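Local structure of possible galactose mutarotase (4RNL) at residues R24-E28 with R127-V133; A50-M56 with Y262-R268; G58-L62 with Y184-D190. The protein is of unknown function but probably acts as a galactose mutarotase of the aldose 1-epimerase family, interconverting the alpha and beta anomers of a sugar. All coordinates share one frame; numbering follows the deposited sequence. Where two conformers were deposited one is given.

Overall arrangement
The three contacts illustrate how segments far apart in sequence tie together a beta-sandwich of the galactose mutarotase superfamily. Segments 24-28, 50-56 and 58-62 belong to or adjoin the sheet running from strand 7-15 to strand 57-59. Their partners come later: strands 125-129 and 132-139 of the nine-strand sheet, the end of strand 180-185 of the seven-strand sheet, and the loop between strands 256-262 and 268-274. The early sheet is tied to successive later segments. Along the chain contact 1 crosses both others, while contact 3 is nested in contact 2 and touches it through Leu-187, centres about 11 Å apart. Contact 1 stands about 25 and 21 Å from contacts 2 and 3, centre to centre.

Contact 1 of 3, residues R24-E28 with R127-V133; sequences RWTLE and REVDGGV
Trp-25 and Leu-27 lie on a strand whose backbone stays well clear of the hairpin formed by residues 127-133, the CA atoms of Leu-27 and Gly-132 being 6.1 Å apart, so side chains make the joint. It is a small example of how two sheets of a sandwich meet: alternate residues of one strand face the other layer. The indole of Trp-25 takes the larger share. CG2 of Val-133 sits over one face of the five-membered ring, 3.6 Å from its centroid and 15° off the normal, a CH-pi contact. With chi1 at 58°, Val-133 holds that methyl anti to its own backbone N, where it meets the ring, while CG1 turns to the CB of Trp-25. The far end of the indole reaches the outer strand of the hairpin. There CZ3 lies 3.8 Å from the CB of Glu-128, and CH2 comes 3.6 Å from the backbone N of Glu-128. The ring and the carboxylate of Glu-128 stand at 73° to each other. Leu-27 packs on the turn itself: CG is 3.9 Å from the CA of Gly-132, and CD2 lies beside the carbonyl O of Gly-131. A side chain on Gly-132 would come tight against CD2. The hairpin closes through a type II turn from Val-129 to Gly-132. Around the joint, strand 7-15 adds Val-8 and Arg-10 beside Trp-25, Ala-126 of strand 125-129 touches both Trp-25 and Val-133, and Leu-158 of strand 150-159 packs against Leu-27.

Contact 2 of 3, residues A50-M56 with Y262-R268; sequences APDRDGM and YDPRSGR
Arg-53 and Arg-268 reach across between two turns at the edge of the beta-sandwich: a type I turn from Asp-52 to Gly-55, joining strands 45-51 and 57-59, and the connection between strands 256-262 and 268-274, which contains an Asx turn at Asp-263 and an ST turn at Ser-266. The two arginines, one from each side, show how a long cationic side chain can collect backbone carbonyls. Among the hydrogen bonds, the backbone N of Arg-53 meets the O of Ser-266 nearly along the C=O axis, at 168° about the hydrogen. The same residue then bends at chi3 (64°), bringing its guanidinium back over the opposing turn. NH1 gives a bond of 3.0 Å to the O of Pro-264, which lies in the guanidinium plane, and NH2 adds weak ones to the O atoms of Pro-264 and Arg-265. NE is taken by the carbonyl of Arg-343. From the other side, the extended Arg-268 sends NE to the O of Ala-50 at 2.8 Å, from above the carbonyl plane, and its NH2 makes a weak bond to the O of Met-56, a selenomethionine. OD1 of Asp-52 accepts from the N of Met-56, tying the carboxylate back to the residue that follows the turn.

Packing over the flat groups supplements these bonds. The CA of Gly-267 lies 3.2 Å above the guanidinium plane of Arg-53, where a side chain on that glycine would clash with NE. The CB of Asp-52 sits over the centre of the Arg-268 guanidinium.

Electrostatics come last. OD2 of Asp-52 lies 4.3 Å from NH2 of Arg-268, well out of the guanidinium plane and too far for a salt bridge. A water spans the two, donating to OD2 at 3.0 Å and accepting from NH2 at 2.9 Å.

Contact 3 of 3, residues G58-L62 with Y184-D190; sequences GQLAL and YLNLGGD
Leu-60 and Leu-62 flank a single beta bridge between Ala-61 and Leu-185, by which the chain leaving strand 57-59 joins the end of strand 180-185 within the sandwich. The bridge rests on two backbone bonds, from the N of Asn-186 to the O of Leu-60, almost straight at 177°, and from the N of Leu-62 to the O of Tyr-184. The leucines go separate ways. Leu-60 inclines obliquely to Leu-187, CD1 to CD2 at 4.0 Å, and its CB approaches CD2 of Leu-185; Phe-340 touches all three, making a buried apolar cluster. Leu-62 instead lies against the root of Tyr-184, its CG 3.6 Å from the CB of that residue, while its CD2 turns to the CB of Asp-190, the two side chains passing in opposite directions. The phenol reaches onward to the carbonyl of Ser-76.

The polar side is organised by Gln-59, bent at chi2 (-69°) to fold its amide back over its own chain. OE1 accepts from the N of Ala-61, and NE2 donates to the O of Ala-61, nearly in the amide plane. NE2 also makes a weak bond to OD1 of Asp-190, with amide and carboxylate planes 62° apart. A leucine in place of Gln-59 would probably leave the N and O of Ala-61 without these partners and the carboxylate of Asp-190 with one donor fewer. That carboxylate is also held by Ser-295 and Tyr-299. Beyond the bridge, one water donates to the O of Leu-62 and accepts from the N of Tyr-184, each at 2.8 Å.

Contact 1 of 3, residues R24-E28 with R127-V133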
ATOM      1  N   ARG A  24      -0.364  -1.883  19.072  1.00 13.53           N
ATOM      2  CA  ARG A  24       0.394  -2.638  18.069  1.00 11.18           C
ATOM      3  C   ARG A  24       0.008  -4.114  18.130  1.00 13.71           C
ATOM      4  O   ARG A  24       0.079  -4.737  19.188  1.00 15.51           O
ATOM      5  CB  ARG A  24       1.909  -2.477  18.257  1.00 14.15           C
ATOM      6  CG  ARG A  24       2.726  -3.236  17.203  1.00 12.21           C
ATOM      7  CD  ARG A  24       4.184  -2.817  17.172  1.00 16.24           C
ATOM      8  NE  ARG A  24       4.894  -3.174  18.402  1.00 18.99           N
ATOM      9  CZ  ARG A  24       6.209  -3.060  18.566  1.00 23.66           C
ATOM     10  NH1 ARG A  24       6.960  -2.588  17.581  1.00 18.14           N
ATOM     11  NH2 ARG A  24       6.776  -3.413  19.718  1.00 25.32           N
ATOM     12  N   TRP A  25      -0.417  -4.666  17.002  1.00 12.70           N
ATOM     13  CA  TRP A  25      -0.790  -6.075  16.934  1.00 12.16           C
ATOM     14  C   TRP A  25       0.340  -6.856  16.293  1.00 15.45           C
ATOM     15  O   TRP A  25       0.874  -6.450  15.254  1.00 16.61           O
ATOM     16  CB  TRP A  25      -2.069  -6.233  16.112  1.00 11.44           C
ATOM     17  CG  TRP A  25      -3.290  -5.727  16.832  1.00 13.92           C
ATOM     18  CD1 TRP A  25      -3.663  -4.419  17.011  1.00 13.01           C
ATOM     19  CD2 TRP A  25      -4.298  -6.522  17.472  1.00 12.90           C
ATOM     20  NE1 TRP A  25      -4.848  -4.361  17.720  1.00 14.59           N
ATOM     21  CE2 TRP A  25      -5.250  -5.634  18.017  1.00 13.05           C
ATOM     22  CE3 TRP A  25      -4.478  -7.899  17.643  1.00 12.98           C
ATOM     23  CZ2 TRP A  25      -6.372  -6.084  18.723  1.00 15.82           C
ATOM     24  CZ3 TRP A  25      -5.595  -8.342  18.336  1.00 14.71           C
ATOM     25  CH2 TRP A  25      -6.527  -7.436  18.868  1.00 21.59           C
ATOM     26  N   THR A  26       0.715  -7.971  16.914  1.00 11.80           N
ATOM     27  CA  THR A  26       1.804  -8.793  16.399  1.00 12.36           C
ATOM     28  C   THR A  26       1.259 -10.115  15.896  1.00 16.32           C
ATOM     29  O   THR A  26       0.573 -10.833  16.629  1.00 17.65           O
ATOM     30  CB  THR A  26       2.867  -9.074  17.469  1.00 17.10           C
ATOM     31  OG1 THR A  26       3.455  -7.841  17.891  1.00 15.02           O
ATOM     32  CG2 THR A  26       3.967  -9.962  16.904  1.00 18.13           C
ATOM     33  N   LEU A  27       1.542 -10.413  14.631  1.00 12.24           N
ATOM     34  CA  LEU A  27       1.162 -11.684  14.024  1.00 12.86           C
ATOM     35  C   LEU A  27       2.446 -12.475  13.832  1.00 16.65           C
ATOM     36  O   LEU A  27       3.385 -11.990  13.195  1.00 13.78           O
ATOM     37  CB  LEU A  27       0.489 -11.445  12.662  1.00 16.40           C
ATOM     38  CG  LEU A  27      -0.974 -10.987  12.604  1.00 22.29           C
ATOM     39  CD1 LEU A  27      -1.270  -9.805  13.509  1.00 21.10           C
ATOM     40  CD2 LEU A  27      -1.366 -10.639  11.183  1.00 16.02           C
ATOM     41  N   GLU A  28       2.503 -13.681  14.391  1.00 17.45           N
ATOM     42  CA  GLU A  28       3.730 -14.471  14.369  1.00 13.40           C
ATOM     43  C   GLU A  28       3.449 -15.899  13.910  1.00 19.19           C
ATOM     44  O   GLU A  28       2.644 -16.593  14.529  1.00 16.96           O
ATOM     45  CB  GLU A  28       4.350 -14.506  15.772  1.00 17.38           C
ATOM     46  CG  GLU A  28       5.433 -15.553  15.952  1.00 22.93           C
ATOM     47  CD  GLU A  28       6.734 -15.158  15.294  1.00 28.72           C
ATOM     48  OE1 GLU A  28       7.431 -14.279  15.842  1.00 30.06           O
ATOM     49  OE2 GLU A  28       7.063 -15.726  14.231  1.00 32.79           O
ATOM     50  N   ARG A 127      -9.990  -5.628  16.285  1.00 14.14           N
ATOM     51  CA  ARG A 127     -10.326  -6.831  17.046  1.00 22.79           C
ATOM     52  C   ARG A 127      -9.637  -8.057  16.473  1.00 22.36           C
ATOM     53  O   ARG A 127      -9.358  -8.122  15.269  1.00 18.28           O
ATOM     54  CB  ARG A 127     -11.834  -7.052  17.109  1.00 22.67           C
ATOM     55  CG  ARG A 127     -12.459  -7.359  15.770  1.00 28.55           C
ATOM     56  CD  ARG A 127     -13.949  -7.650  15.906  1.00 40.51           C
ATOM     57  NE  ARG A 127     -14.560  -7.930  14.606  1.00 45.84           N
ATOM     58  CZ  ARG A 127     -14.813  -9.152  14.140  1.00 49.64           C
ATOM     59  NH1 ARG A 127     -14.519 -10.217  14.876  1.00 52.13           N
ATOM     60  NH2 ARG A 127     -15.367  -9.309  12.942  1.00 49.19           N
ATOM     61  N   GLU A 128      -9.369  -9.030  17.338  1.00 15.19           N
ATOM     62  CA  GLU A 128      -8.707 -10.253  16.896  1.00 16.01           C
ATOM     63  C   GLU A 128      -9.649 -11.092  16.033  1.00 15.64           C
ATOM     64  O   GLU A 128     -10.843 -11.216  16.330  1.00 16.35           O
ATOM     65  CB  GLU A 128      -8.224 -11.069  18.103  1.00 16.63           C
ATOM     66  CG  GLU A 128      -7.404 -12.306  17.741  1.00 16.55           C
ATOM     67  CD  GLU A 128      -6.733 -12.907  18.963  1.00 25.47           C
ATOM     68  OE1 GLU A 128      -6.895 -12.327  20.056  1.00 29.98           O
ATOM     69  OE2 GLU A 128      -6.055 -13.952  18.837  1.00 26.89           O
ATOM     70  N   VAL A 129      -9.110 -11.635  14.948  1.00 15.28           N
ATOM     71  CA  VAL A 129      -9.812 -12.642  14.160  1.00 14.65           C
ATOM     72  C   VAL A 129      -8.876 -13.833  14.014  1.00 13.75           C
ATOM     73  O   VAL A 129      -7.706 -13.756  14.391  1.00 14.49           O
ATOM     74  CB  VAL A 129     -10.225 -12.109  12.766  1.00 13.27           C
ATOM     75  CG1 VAL A 129     -11.249 -10.977  12.898  1.00 16.52           C
ATOM     76  CG2 VAL A 129      -9.004 -11.654  11.980  1.00 11.86           C
ATOM     77  N   ASP A 130      -9.381 -14.937  13.482  1.00 15.98           N
ATOM     78  CA  ASP A 130      -8.527 -16.102  13.260  1.00 17.61           C
ATOM     79  C   ASP A 130      -7.355 -15.720  12.354  1.00 14.90           C
ATOM     80  O   ASP A 130      -7.557 -15.205  11.259  1.00 15.36           O
ATOM     81  CB  ASP A 130      -9.349 -17.249  12.665  1.00 18.30           C
ATOM     82  CG  ASP A 130      -8.559 -18.536  12.541  1.00 24.85           C
ATOM     83  OD1 ASP A 130      -7.833 -18.904  13.493  1.00 22.02           O
ATOM     84  OD2 ASP A 130      -8.669 -19.190  11.485  1.00 24.94           O
ATOM     85  N   GLY A 131      -6.128 -15.933  12.833  1.00 13.36           N
ATOM     86  CA  GLY A 131      -4.943 -15.632  12.040  1.00 16.24           C
ATOM     87  C   GLY A 131      -4.521 -14.171  11.945  1.00 13.89           C
ATOM     88  O   GLY A 131      -3.577 -13.842  11.221  1.00 12.11           O
ATOM     89  N   GLY A 132      -5.202 -13.281  12.663  1.00 13.10           N
ATOM     90  CA  GLY A 132      -4.802 -11.884  12.636  1.00 12.91           C
ATOM     91  C   GLY A 132      -5.687 -10.849  13.314  1.00 14.10           C
ATOM     92  O   GLY A 132      -6.276 -11.085  14.373  1.00 11.56           O
ATOM     93  N   VAL A 133      -5.761  -9.678  12.688  1.00 17.91           N
ATOM     94  CA  VAL A 133      -6.486  -8.549  13.252  1.00 14.53           C
ATOM     95  C   VAL A 133      -7.342  -7.870  12.178  1.00 15.32           C
ATOM     96  O   VAL A 133      -6.926  -7.732  11.011  1.00 12.32           O
ATOM     97  CB  VAL A 133      -5.513  -7.541  13.925  1.00 10.71           C
ATOM     98  CG1 VAL A 133      -4.464  -7.030  12.910  1.00 11.61           C
ATOM     99  CG2 VAL A 133      -6.274  -6.371  14.536  1.00 13.21           C
TER

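Contact 2 of 3, residues A50-M56 with Y262-R268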
ATOM      1  N   ALA A  50      11.123 -11.861   7.749  1.00 11.81           N
ATOM      2  CA  ALA A  50      11.087 -13.079   6.947  1.00 12.87           C
ATOM      3  C   ALA A  50      12.497 -13.653   6.849  1.00 12.80           C
ATOM      4  O   ALA A  50      13.478 -12.900   6.875  1.00 12.74           O
ATOM      5  CB  ALA A  50      10.556 -12.762   5.541  1.00 11.72           C
ATOM      6  N   PRO A  51      12.609 -14.982   6.712  1.00 15.13           N
ATOM      7  CA  PRO A  51      13.943 -15.598   6.652  1.00 14.37           C
ATOM      8  C   PRO A  51      14.640 -15.425   5.303  1.00 15.83           C
ATOM      9  O   PRO A  51      13.970 -15.370   4.260  1.00 14.24           O
ATOM     10  CB  PRO A  51      13.654 -17.083   6.908  1.00 17.24           C
ATOM     11  CG  PRO A  51      12.265 -17.285   6.394  1.00 17.51           C
ATOM     12  CD  PRO A  51      11.527 -15.986   6.676  1.00 17.42           C
ATOM     13  N   ASP A  52      15.973 -15.337   5.330  1.00 15.95           N
ATOM     14  CA  ASP A  52      16.770 -15.360   4.105  1.00 17.34           C
ATOM     15  C   ASP A  52      17.038 -16.816   3.718  1.00 19.10           C
ATOM     16  O   ASP A  52      16.532 -17.732   4.376  1.00 17.64           O
ATOM     17  CB  ASP A  52      18.077 -14.548   4.260  1.00 15.36           C
ATOM     18  CG  ASP A  52      19.050 -15.139   5.294  1.00 23.82           C
ATOM     19  OD1 ASP A  52      18.898 -16.307   5.714  1.00 20.31           O
ATOM     20  OD2 ASP A  52      20.009 -14.424   5.672  1.00 21.07           O
ATOM     21  N   ARG A  53      17.845 -17.039   2.682  1.00 16.78           N
ATOM     22  CA  ARG A  53      18.094 -18.406   2.218  1.00 19.33           C
ATOM     23  C   ARG A  53      18.832 -19.279   3.241  1.00 23.20           C
ATOM     24  O   ARG A  53      18.806 -20.504   3.138  1.00 23.68           O
ATOM     25  CB  ARG A  53      18.828 -18.423   0.867  1.00 18.50           C
ATOM     26  CG  ARG A  53      20.226 -17.833   0.897  1.00 21.57           C
ATOM     27  CD  ARG A  53      21.020 -18.214  -0.359  1.00 22.14           C
ATOM     28  NE  ARG A  53      20.451 -17.658  -1.592  1.00 25.94           N
ATOM     29  CZ  ARG A  53      20.766 -16.463  -2.086  1.00 24.20           C
ATOM     30  NH1 ARG A  53      20.213 -16.032  -3.217  1.00 19.09           N
ATOM     31  NH2 ARG A  53      21.638 -15.694  -1.450  1.00 19.39           N
ATOM     32  N   ASP A  54      19.486 -18.657   4.218  1.00 19.88           N
ATOM     33  CA  ASP A  54      20.145 -19.413   5.291  1.00 21.16           C
ATOM     34  C   ASP A  54      19.207 -19.608   6.485  1.00 23.78           C
ATOM     35  O   ASP A  54      19.578 -20.220   7.494  1.00 23.69           O
ATOM     36  CB  ASP A  54      21.430 -18.711   5.756  1.00 21.28           C
ATOM     37  CG  ASP A  54      22.465 -18.593   4.657  1.00 33.31           C
ATOM     38  OD1 ASP A  54      22.497 -19.476   3.775  1.00 33.55           O
ATOM     39  OD2 ASP A  54      23.247 -17.616   4.676  1.00 41.67           O
ATOM     40  N   GLY A  55      17.995 -19.086   6.362  1.00 21.02           N
ATOM     41  CA  GLY A  55      16.988 -19.227   7.396  1.00 21.93           C
ATOM     42  C   GLY A  55      17.004 -18.117   8.428  1.00 24.50           C
ATOM     43  O   GLY A  55      16.285 -18.185   9.419  1.00 21.80           O
HETATM   44  N   MSE A  56      17.815 -17.088   8.200  1.00 20.65           N
HETATM   45  CA  MSE A  56      17.951 -16.006   9.177  0.61 20.38           C
HETATM   46  C   MSE A  56      16.881 -14.932   9.031  1.00 16.18           C
HETATM   47  O   MSE A  56      16.693 -14.353   7.963  1.00 15.81           O
HETATM   48  CB  MSE A  56      19.336 -15.363   9.097  0.61 23.56           C
HETATM   49  CG  MSE A  56      19.554 -14.253  10.125  0.61 33.45           C
HETATM   50 SE   MSE A  56      19.610 -14.871  11.985  0.61107.83          SE
HETATM   51  CE  MSE A  56      19.741 -13.146  12.887  0.61 47.02           C
ATOM     52  N   TYR A 262      12.681  -9.940  -6.088  1.00  9.11           N
ATOM     53  CA  TYR A 262      13.717 -10.842  -5.600  1.00 10.78           C
ATOM     54  C   TYR A 262      15.014 -10.110  -5.298  1.00 11.41           C
ATOM     55  O   TYR A 262      15.468  -9.280  -6.091  1.00 12.15           O
ATOM     56  CB  TYR A 262      13.967 -11.951  -6.635  1.00 15.26           C
ATOM     57  CG  TYR A 262      15.125 -12.871  -6.299  1.00 15.55           C
ATOM     58  CD1 TYR A 262      15.092 -13.673  -5.164  1.00 15.36           C
ATOM     59  CD2 TYR A 262      16.233 -12.958  -7.130  1.00 16.88           C
ATOM     60  CE1 TYR A 262      16.149 -14.522  -4.852  1.00 14.26           C
ATOM     61  CE2 TYR A 262      17.297 -13.808  -6.827  1.00 20.52           C
ATOM     62  CZ  TYR A 262      17.245 -14.587  -5.683  1.00 16.20           C
ATOM     63  OH  TYR A 262      18.302 -15.436  -5.371  1.00 19.14           O
ATOM     64  N   ASP A 263      15.615 -10.419  -4.148  1.00 10.48           N
ATOM     65  CA  ASP A 263      16.957  -9.920  -3.827  1.00 11.64           C
ATOM     66  C   ASP A 263      17.993 -11.031  -3.940  1.00 12.28           C
ATOM     67  O   ASP A 263      18.028 -11.930  -3.097  1.00 14.87           O
ATOM     68  CB  ASP A 263      17.008  -9.357  -2.397  1.00 11.74           C
ATOM     69  CG  ASP A 263      18.426  -9.024  -1.954  1.00 20.68           C
ATOM     70  OD1 ASP A 263      19.216  -8.544  -2.803  1.00 15.46           O
ATOM     71  OD2 ASP A 263      18.769  -9.254  -0.762  1.00 16.76           O
ATOM     72  N   PRO A 264      18.853 -10.968  -4.968  1.00 15.30           N
ATOM     73  CA  PRO A 264      19.861 -12.021  -5.143  1.00 16.19           C
ATOM     74  C   PRO A 264      20.795 -12.195  -3.948  1.00 18.64           C
ATOM     75  O   PRO A 264      21.322 -13.292  -3.747  1.00 15.70           O
ATOM     76  CB  PRO A 264      20.667 -11.528  -6.350  1.00 16.83           C
ATOM     77  CG  PRO A 264      19.668 -10.723  -7.147  1.00 19.36           C
ATOM     78  CD  PRO A 264      18.811 -10.039  -6.117  1.00 14.30           C
ATOM     79  N   ARG A 265      21.024 -11.133  -3.180  1.00 16.48           N
ATOM     80  CA  ARG A 265      22.021 -11.203  -2.119  1.00 19.40           C
ATOM     81  C   ARG A 265      21.570 -12.096  -0.965  1.00 19.92           C
ATOM     82  O   ARG A 265      22.314 -12.973  -0.521  1.00 18.96           O
ATOM     83  CB  ARG A 265      22.342  -9.813  -1.562  1.00 18.52           C
ATOM     84  CG  ARG A 265      23.059  -8.867  -2.508  1.00 31.98           C
ATOM     85  CD  ARG A 265      23.784  -7.816  -1.685  1.00 43.44           C
ATOM     86  NE  ARG A 265      24.418  -6.773  -2.484  1.00 49.26           N
ATOM     87  CZ  ARG A 265      23.896  -5.565  -2.675  1.00 50.17           C
ATOM     88  NH1 ARG A 265      22.720  -5.262  -2.139  1.00 43.83           N
ATOM     89  NH2 ARG A 265      24.544  -4.665  -3.404  1.00 52.03           N
ATOM     90  N   SER A 266      20.363 -11.844  -0.474  1.00 13.95           N
ATOM     91  CA  SER A 266      19.819 -12.547   0.687  1.00 15.42           C
ATOM     92  C   SER A 266      19.050 -13.774   0.241  1.00 15.08           C
ATOM     93  O   SER A 266      18.855 -14.725   1.013  1.00 16.31           O
ATOM     94  CB  SER A 266      18.862 -11.638   1.451  1.00 13.39           C
ATOM     95  OG  SER A 266      17.678 -11.403   0.696  1.00 14.17           O
ATOM     96  N   GLY A 267      18.606 -13.746  -1.009  1.00 13.51           N
ATOM     97  CA  GLY A 267      17.763 -14.804  -1.532  1.00 13.34           C
ATOM     98  C   GLY A 267      16.284 -14.683  -1.214  1.00 14.09           C
ATOM     99  O   GLY A 267      15.514 -15.569  -1.595  1.00 15.17           O
ATOM    100  N   ARG A 268      15.870 -13.610  -0.540  1.00 11.02           N
ATOM    101  CA  ARG A 268      14.452 -13.432  -0.217  1.00 10.40           C
ATOM    102  C   ARG A 268      13.639 -13.098  -1.462  1.00 13.30           C
ATOM    103  O   ARG A 268      14.068 -12.307  -2.304  1.00 11.74           O
ATOM    104  CB  ARG A 268      14.247 -12.338   0.840  1.00 10.17           C
ATOM    105  CG  ARG A 268      14.817 -12.707   2.212  1.00 11.15           C
ATOM    106  CD  ARG A 268      14.232 -11.824   3.324  1.00 14.11           C
ATOM    107  NE  ARG A 268      14.908 -12.054   4.607  1.00 14.18           N
ATOM    108  CZ  ARG A 268      16.088 -11.537   4.936  1.00 19.09           C
ATOM    109  NH1 ARG A 268      16.734 -10.748   4.081  1.00 14.47           N
ATOM    110  NH2 ARG A 268      16.626 -11.806   6.116  1.00 15.16           N
TER
HETATM  111  O   HOH W   1      19.454 -11.730   6.847  1.00 35.59           O

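Contact 3 of 3, residues G58-L62 with Y184-D190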
ATOM      1  N   GLY A  58      15.023 -11.396   9.154  1.00 15.19           N
ATOM      2  CA  GLY A  58      15.434 -10.010   9.000  1.00 13.01           C
ATOM      3  C   GLY A  58      14.240  -9.111   8.746  1.00 13.77           C
ATOM      4  O   GLY A  58      13.249  -9.550   8.151  1.00 12.78           O
ATOM      5  N   GLN A  59      14.324  -7.861   9.198  1.00 12.33           N
ATOM      6  CA  GLN A  59      13.203  -6.913   9.073  1.00 11.37           C
ATOM      7  C   GLN A  59      13.301  -6.219   7.727  1.00 11.54           C
ATOM      8  O   GLN A  59      14.362  -5.686   7.383  1.00 11.41           O
ATOM      9  CB  GLN A  59      13.259  -5.881  10.205  1.00 11.71           C
ATOM     10  CG  GLN A  59      11.901  -5.249  10.548  1.00 11.21           C
ATOM     11  CD  GLN A  59      11.384  -4.345   9.439  1.00 10.59           C
ATOM     12  OE1 GLN A  59      10.252  -4.502   8.971  1.00 10.56           O
ATOM     13  NE2 GLN A  59      12.217  -3.394   9.010  1.00 14.48           N
ATOM     14  N   LEU A  60      12.203  -6.221   6.970  1.00 10.39           N
ATOM     15  CA  LEU A  60      12.239  -5.820   5.566  1.00 10.23           C
ATOM     16  C   LEU A  60      11.486  -4.530   5.244  1.00 16.70           C
ATOM     17  O   LEU A  60      11.725  -3.918   4.205  1.00 13.34           O
ATOM     18  CB  LEU A  60      11.663  -6.940   4.685  1.00 10.12           C
ATOM     19  CG  LEU A  60      12.132  -8.375   4.986  1.00 10.53           C
ATOM     20  CD1 LEU A  60      11.475  -9.354   4.014  1.00 10.60           C
ATOM     21  CD2 LEU A  60      13.648  -8.480   4.892  1.00 12.98           C
ATOM     22  N   ALA A  61      10.556  -4.120   6.099  1.00 12.07           N
ATOM     23  CA  ALA A  61       9.713  -2.967   5.739  1.00 10.79           C
ATOM     24  C   ALA A  61      10.340  -1.630   6.147  1.00 10.32           C
ATOM     25  O   ALA A  61      10.936  -1.531   7.215  1.00 12.69           O
ATOM     26  CB  ALA A  61       8.321  -3.114   6.356  1.00 13.43           C
ATOM     27  N   LEU A  62      10.219  -0.603   5.301  1.00  9.92           N
ATOM     28  CA  LEU A  62      10.636   0.732   5.719  1.00 10.47           C
ATOM     29  C   LEU A  62       9.662   1.205   6.785  1.00 11.19           C
ATOM     30  O   LEU A  62       8.445   1.083   6.630  1.00 11.64           O
ATOM     31  CB  LEU A  62      10.646   1.725   4.546  1.00 10.82           C
ATOM     32  CG  LEU A  62      11.574   1.421   3.366  1.00 12.24           C
ATOM     33  CD1 LEU A  62      11.710   2.649   2.471  1.00 11.99           C
ATOM     34  CD2 LEU A  62      12.946   0.935   3.834  1.00 11.60           C
ATOM     35  N   TYR A 184       6.614  -0.244   1.887  1.00 10.70           N
ATOM     36  CA  TYR A 184       7.819  -0.307   1.062  1.00  9.70           C
ATOM     37  C   TYR A 184       8.672  -1.445   1.606  1.00 10.51           C
ATOM     38  O   TYR A 184       8.841  -1.580   2.838  1.00 11.66           O
ATOM     39  CB  TYR A 184       8.703   0.935   1.205  1.00 12.38           C
ATOM     40  CG  TYR A 184       8.145   2.314   0.924  1.00 11.81           C
ATOM     41  CD1 TYR A 184       7.149   2.869   1.725  1.00 15.55           C
ATOM     42  CD2 TYR A 184       8.693   3.103  -0.084  1.00 11.92           C
ATOM     43  CE1 TYR A 184       6.685   4.156   1.496  1.00 13.35           C
ATOM     44  CE2 TYR A 184       8.240   4.386  -0.316  1.00 12.02           C
ATOM     45  CZ  TYR A 184       7.241   4.906   0.479  1.00 11.90           C
ATOM     46  OH  TYR A 184       6.797   6.190   0.257  1.00 13.39           O
ATOM     47  N   LEU A 185       9.261  -2.227   0.707  1.00 10.63           N
ATOM     48  CA  LEU A 185      10.079  -3.359   1.115  1.00  9.53           C
ATOM     49  C   LEU A 185      11.505  -3.259   0.588  1.00 10.27           C
ATOM     50  O   LEU A 185      11.753  -2.803  -0.532  1.00  8.95           O
ATOM     51  CB  LEU A 185       9.446  -4.674   0.638  1.00 11.28           C
ATOM     52  CG  LEU A 185       8.119  -5.044   1.299  1.00 16.42           C
ATOM     53  CD1 LEU A 185       7.450  -6.165   0.530  1.00 19.83           C
ATOM     54  CD2 LEU A 185       8.349  -5.427   2.763  1.00 15.21           C
ATOM     55  N   ASN A 186      12.452  -3.663   1.424  1.00  9.92           N
ATOM     56  CA  ASN A 186      13.799  -3.979   0.965  1.00  9.74           C
ATOM     57  C   ASN A 186      14.052  -5.419   1.402  1.00 14.10           C
ATOM     58  O   ASN A 186      14.197  -5.692   2.598  1.00 11.90           O
ATOM     59  CB  ASN A 186      14.834  -3.024   1.585  1.00  9.67           C
ATOM     60  CG  ASN A 186      16.233  -3.211   1.006  1.00 11.81           C
ATOM     61  OD1 ASN A 186      16.680  -4.341   0.782  1.00 10.25           O
ATOM     62  ND2 ASN A 186      16.936  -2.107   0.773  1.00 13.41           N
ATOM     63  N   LEU A 187      14.085  -6.338   0.440  1.00 13.47           N
ATOM     64  CA  LEU A 187      14.165  -7.771   0.750  1.00 11.12           C
ATOM     65  C   LEU A 187      15.525  -8.164   1.326  1.00 10.92           C
ATOM     66  O   LEU A 187      15.695  -9.273   1.835  1.00 12.35           O
ATOM     67  CB  LEU A 187      13.827  -8.619  -0.490  1.00  8.69           C
ATOM     68  CG  LEU A 187      12.426  -8.390  -1.062  1.00  8.33           C
ATOM     69  CD1 LEU A 187      12.143  -9.284  -2.267  1.00 15.74           C
ATOM     70  CD2 LEU A 187      11.374  -8.617   0.037  1.00 16.05           C
ATOM     71  N   GLY A 188      16.490  -7.246   1.260  1.00 11.87           N
ATOM     72  CA  GLY A 188      17.798  -7.460   1.867  1.00 12.77           C
ATOM     73  C   GLY A 188      17.862  -6.888   3.274  1.00 16.65           C
ATOM     74  O   GLY A 188      18.885  -6.995   3.960  1.00 14.91           O
ATOM     75  N   GLY A 189      16.759  -6.286   3.708  1.00 12.36           N
ATOM     76  CA  GLY A 189      16.691  -5.623   5.008  1.00 12.99           C
ATOM     77  C   GLY A 189      16.573  -4.116   4.853  1.00 13.17           C
ATOM     78  O   GLY A 189      17.223  -3.535   3.979  1.00 12.42           O
ATOM     79  N   ASP A 190      15.767  -3.469   5.698  1.00  9.62           N
ATOM     80  CA  ASP A 190      15.495  -2.036   5.522  1.00 13.14           C
ATOM     81  C   ASP A 190      16.738  -1.180   5.712  1.00 17.35           C
ATOM     82  O   ASP A 190      16.793  -0.048   5.238  1.00 18.25           O
ATOM     83  CB  ASP A 190      14.381  -1.551   6.463  1.00 12.34           C
ATOM     84  CG  ASP A 190      14.811  -1.525   7.906  1.00 12.07           C
ATOM     85  OD1 ASP A 190      15.115  -2.611   8.453  1.00 15.68           O
ATOM     86  OD2 ASP A 190      14.848  -0.423   8.511  1.00 12.67           O
TER
HETATM   87  O   HOH W   2       6.583   0.316   4.651  1.00 11.21           O